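Local coordinates for Non-structural protein 2 (Human rotavirus C, PDB 2GU0) that probably binds single-stranded RNA, unwinds helices and hydrolyses nucleoside triphosphates as a homooctamer, taking part in genome replication, packaging and the formation of viral factories, at residues V35-D38 and Q39-N42; Q98-I101 and V102-V105. All coordinates share one frame; numbering follows the deposited sequence.

Contact 1: residues V35-D38 and Q39-N42; sequences VEKD and QRSN
Arg40 reaches back over the preceding residues to bind the backbone of Val35, five residues earlier, in the surface loop that joins helix 24-32 to strand 44-45. The backbone is folded tightly: Arg40 N donates to Lys37 O at 3.1 Å, overlapping a type I beta turn from Gln39 to Asn42 closed by Asn42 N on Gln39 O. Glu36 O receives a weak bond from the same Arg40 nitrogen.

The arginine side chain does most of the work. Its CG stands anti to the carbonyl carbon (chi1 -47°) and a second bend at chi2 (-70°) carries the chain back toward Val35, with Arg40 CG 3.2 Å from Lys37 O. From there Arg40 NE donates to Val35 O at 2.7 Å in an almost straight hydrogen bond (N-H...O 173°). The acceptor lies within the guanidinium plane, yet NE itself stands well above the plane of the Val35 carbonyl. Lys37 closes over one face of the guanidinium with its methylene chain, Lys37 CD lying 3.5 Å from Arg40 CZ. The two cationic ends remain near each other, Lys37 NZ being 4.3 Å from Arg40 NH1, a proximity of like charges that is probably mildly unfavourable, though solvent at the exposed lysine would be expected to screen it.

On Val35, the branch that touches is CG1, anti to the backbone N; Val35 CG1 packs against Gln39 CB at 3.5 Å, the two side chains crossing at about a right angle. Val35 also rests on Pro55, and the backbone of Arg40 bonds to that of Glu56, which ties the loop to residues 55-56 of the same chain. The folded Gln39 side chain turns its amide toward the end of the beta turn, where Gln39 OE1 accepts a weak bond of 3.4 Å from Asn42 ND2.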
loop_
_atom_site.group_PDB
_atom_site.type_symbol
_atom_site.label_atom_id
_atom_site.label_comp_id
_atom_site.label_asym_id
_atom_site.label_seq_id
_atom_site.Cartn_x
_atom_site.Cartn_y
_atom_site.Cartn_z
ATOM N N VAL A 35 3.679 43.979 -13.373
ATOM C CA VAL A 35 3.438 44.469 -14.719
ATOM C C VAL A 35 2.873 45.879 -14.710
ATOM O O VAL A 35 1.934 46.173 -13.972
ATOM C CB VAL A 35 2.458 43.538 -15.447
ATOM C CG1 VAL A 35 2.314 43.957 -16.900
ATOM C CG2 VAL A 35 2.945 42.085 -15.326
ATOM N N GLU A 36 3.456 46.752 -15.530
ATOM C CA GLU A 36 2.998 48.131 -15.616
ATOM C C GLU A 36 1.603 48.155 -16.220
ATOM O O GLU A 36 1.288 47.347 -17.089
ATOM C CB GLU A 36 3.956 48.956 -16.472
ATOM C CG GLU A 36 5.304 49.245 -15.808
ATOM C CD GLU A 36 5.187 50.091 -14.534
ATOM O OE1 GLU A 36 4.667 51.234 -14.605
ATOM O OE2 GLU A 36 5.624 49.611 -13.462
ATOM N N LYS A 37 0.774 49.086 -15.757
ATOM C CA LYS A 37 -0.602 49.206 -16.228
ATOM C C LYS A 37 -0.719 49.124 -17.750
ATOM O O LYS A 37 -1.533 48.379 -18.284
ATOM C CB LYS A 37 -1.206 50.518 -15.723
ATOM C CG LYS A 37 -2.725 50.500 -15.614
ATOM C CD LYS A 37 -3.199 49.272 -14.821
ATOM C CE LYS A 37 -4.695 49.315 -14.484
ATOM N NZ LYS A 37 -4.996 50.372 -13.469
ATOM N N ASP A 38 0.111 49.881 -18.448
ATOM C CA ASP A 38 0.096 49.892 -19.899
ATOM C C ASP A 38 0.287 48.514 -20.543
ATOM O O ASP A 38 0.152 48.376 -21.760
ATOM C CB ASP A 38 1.173 50.857 -20.408
ATOM C CG ASP A 38 2.161 51.273 -19.309
ATOM O OD1 ASP A 38 1.833 52.176 -18.491
ATOM O OD2 ASP A 38 3.264 50.684 -19.261
ATOM N N GLN A 39 0.580 47.493 -19.741
ATOM C CA GLN A 39 0.811 46.152 -20.282
ATOM C C GLN A 39 -0.181 45.064 -19.863
ATOM O O GLN A 39 -0.227 43.993 -20.477
ATOM C CB GLN A 39 2.215 45.679 -19.906
ATOM C CG GLN A 39 3.353 46.563 -20.390
ATOM C CD GLN A 39 3.488 46.592 -21.902
ATOM O OE1 GLN A 39 3.725 45.562 -22.541
ATOM N NE2 GLN A 39 3.341 47.780 -22.483
ATOM N N ARG A 40 -0.967 45.335 -18.827
ATOM C CA ARG A 40 -1.930 44.371 -18.291
ATOM C C ARG A 40 -2.811 43.628 -19.309
ATOM O O ARG A 40 -3.222 42.489 -19.072
ATOM C CB ARG A 40 -2.832 45.069 -17.268
ATOM C CG ARG A 40 -2.106 45.933 -16.235
ATOM C CD ARG A 40 -1.317 45.110 -15.235
ATOM N NE ARG A 40 -0.771 45.922 -14.146
ATOM C CZ ARG A 40 -1.506 46.626 -13.284
ATOM N NH1 ARG A 40 -2.829 46.633 -13.373
ATOM N NH2 ARG A 40 -0.914 47.322 -12.323
ATOM N N SER A 41 -3.101 44.257 -20.438
ATOM C CA SER A 41 -3.947 43.628 -21.438
ATOM C C SER A 41 -3.198 42.795 -22.478
ATOM O O SER A 41 -3.810 42.242 -23.385
ATOM C CB SER A 41 -4.779 44.688 -22.140
ATOM O OG SER A 41 -3.936 45.550 -22.879
ATOM N N ASN A 42 -1.879 42.700 -22.352
ATOM C CA ASN A 42 -1.089 41.906 -23.292
ATOM C C ASN A 42 -0.723 40.540 -22.719
ATOM O O ASN A 42 -0.616 40.372 -21.502
ATOM C CB ASN A 42 0.212 42.626 -23.656
ATOM C CG ASN A 42 -0.018 43.973 -24.333
ATOM O OD1 ASN A 42 -0.778 44.086 -25.302
ATOM N ND2 ASN A 42 0.661 44.998 -23.834
#

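Contact 2: residues Q98-I101 and V102-V105; sequences QFDI and VKTV
Phe99 and Val102 meet on one side of a short 3-10 helix, residues 99-103, in the connection between helix 74-90 and helix 108-119. The helical turns are made by i+3 backbone bonds, Val102 N to Phe99 O and Lys103 N to Asp100 O, and the side chains are distributed around them. Because the phenyl group swings out anti to the backbone N (chi1 179°), its outer end leans toward the valine: CE1 and CZ of Phe99 each come within 4.0 Å of Val102 CG1, the methyl approaching the ring obliquely. Both residues also pack on Phe10 of strand 8-11, and buried Val102 touches Ala5 and Tyr43 as well, so Val102 is turned into the protein, while Phe99 lies at the edge and stays exposed.

Asp100 and Lys103, both exposed, form a second pair. Lys103 crosses Asp100 at a slant, Lys103 CB lying 3.3 Å from Asp100 O. Its contact with the carboxylate is made by a methylene, Lys103 CD to Asp100 OD1 at 3.6 Å; the ammonium is too far away for a salt bridge, although the opposite charges would probably still attract weakly.

At the C-terminal end Thr104, just past the 3-10 segment, bonds back to Ile101. The isoleucine rests on Met92 and Leu142, while its carbonyl is gripped twice by the threonine. Thr104 N bonds to Ile101 O at 2.9 Å, and the hydroxyl, placed beside the backbone N by chi1 of -57°, folds back onto the same oxygen. It approaches only 15° from the carbonyl plane, whereas the amide nitrogen stands far above it, with Thr104 OG1 to Ile101 O at 2.6 Å.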
loop_
_atom_site.group_PDB
_atom_site.type_symbol
_atom_site.label_atom_id
_atom_site.label_comp_id
_atom_site.label_asym_id
_atom_site.label_seq_id
_atom_site.Cartn_x
_atom_site.Cartn_y
_atom_site.Cartn_z
ATOM N N GLN A 98 -8.565 37.923 -35.677
ATOM C CA GLN A 98 -8.980 39.067 -34.877
ATOM C C GLN A 98 -8.639 38.821 -33.411
ATOM O O GLN A 98 -9.226 37.959 -32.765
ATOM C CB GLN A 98 -10.484 39.302 -35.025
ATOM C CG GLN A 98 -10.847 40.483 -35.923
ATOM C CD GLN A 98 -12.327 40.823 -35.868
ATOM O OE1 GLN A 98 -13.153 40.147 -36.484
ATOM N NE2 GLN A 98 -12.672 41.863 -35.109
ATOM N N PHE A 99 -7.686 39.586 -32.892
ATOM C CA PHE A 99 -7.267 39.430 -31.510
ATOM C C PHE A 99 -8.448 39.280 -30.557
ATOM O O PHE A 99 -8.346 38.608 -29.537
ATOM C CB PHE A 99 -6.402 40.617 -31.069
ATOM C CG PHE A 99 -5.952 40.533 -29.632
ATOM C CD1 PHE A 99 -5.037 39.560 -29.231
ATOM C CD2 PHE A 99 -6.485 41.386 -28.669
ATOM C CE1 PHE A 99 -4.667 39.436 -27.892
ATOM C CE2 PHE A 99 -6.119 41.268 -27.326
ATOM C CZ PHE A 99 -5.212 40.293 -26.937
ATOM N N ASP A 100 -9.572 39.900 -30.889
ATOM C CA ASP A 100 -10.749 39.822 -30.036
ATOM C C ASP A 100 -11.222 38.408 -29.706
ATOM O O ASP A 100 -11.777 38.178 -28.630
ATOM C CB ASP A 100 -11.905 40.598 -30.665
ATOM C CG ASP A 100 -11.965 42.036 -30.194
ATOM O OD1 ASP A 100 -12.178 42.254 -28.981
ATOM O OD2 ASP A 100 -11.800 42.949 -31.033
ATOM N N ILE A 101 -11.015 37.464 -30.622
ATOM C CA ILE A 101 -11.454 36.090 -30.389
ATOM C C ILE A 101 -10.952 35.600 -29.028
ATOM O O ILE A 101 -11.662 34.932 -28.276
ATOM C CB ILE A 101 -10.955 35.156 -31.504
ATOM C CG1 ILE A 101 -11.746 33.851 -31.468
ATOM C CG2 ILE A 101 -9.469 34.891 -31.348
ATOM C CD1 ILE A 101 -11.414 32.909 -32.600
ATOM N N VAL A 102 -9.717 35.975 -28.726
ATOM C CA VAL A 102 -9.044 35.647 -27.480
ATOM C C VAL A 102 -9.811 36.148 -26.234
ATOM O O VAL A 102 -9.538 35.718 -25.113
ATOM C CB VAL A 102 -7.610 36.251 -27.530
ATOM C CG1 VAL A 102 -7.258 36.942 -26.235
ATOM C CG2 VAL A 102 -6.613 35.170 -27.851
ATOM N N LYS A 103 -10.778 37.040 -26.427
ATOM C CA LYS A 103 -11.530 37.576 -25.293
ATOM C C LYS A 103 -12.889 36.894 -25.146
ATOM O O LYS A 103 -13.692 37.242 -24.264
ATOM C CB LYS A 103 -11.688 39.097 -25.441
ATOM C CG LYS A 103 -10.353 39.800 -25.725
ATOM C CD LYS A 103 -10.482 41.299 -26.009
ATOM C CE LYS A 103 -10.719 42.097 -24.735
ATOM N NZ LYS A 103 -10.773 43.566 -24.990
ATOM N N THR A 104 -13.124 35.906 -26.003
ATOM C CA THR A 104 -14.363 35.144 -25.978
ATOM C C THR A 104 -14.508 34.382 -24.669
ATOM O O THR A 104 -13.627 33.623 -24.289
ATOM C CB THR A 104 -14.386 34.112 -27.085
ATOM O OG1 THR A 104 -14.207 34.754 -28.350
ATOM C CG2 THR A 104 -15.693 33.356 -27.063
ATOM N N VAL A 105 -15.613 34.582 -23.971
ATOM C CA VAL A 105 -15.824 33.860 -22.732
ATOM C C VAL A 105 -16.185 32.438 -23.111
ATOM O O VAL A 105 -17.059 32.207 -23.932
ATOM C CB VAL A 105 -16.939 34.492 -21.895
ATOM C CG1 VAL A 105 -17.372 33.536 -20.800
ATOM C CG2 VAL A 105 -16.422 35.786 -21.273
#

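Overall arrangement
Both contacts are local, a turn and a short 3-10 segment, within the N-terminal part of the protein, and contact 1 closes before contact 2 opens along the chain. Contact 1 belongs to the loop between helix 24-32 and strand 44-45, while contact 2 lies between helix 74-90 and helix 108-119. Their centres are about 17 Å apart on the same side of the chain's centre, and they meet lightly where Ser41 O packs against Phe99 CZ at 4.3 Å. Contact 1 is the more peripheral, with a weak, long ion pair from Glu36 to Arg197 of a second subunit. Contact 2 leads toward the predicted ATP-binding residues that begin at Gln107, whose side chain lies about 8 Å from that of Thr104.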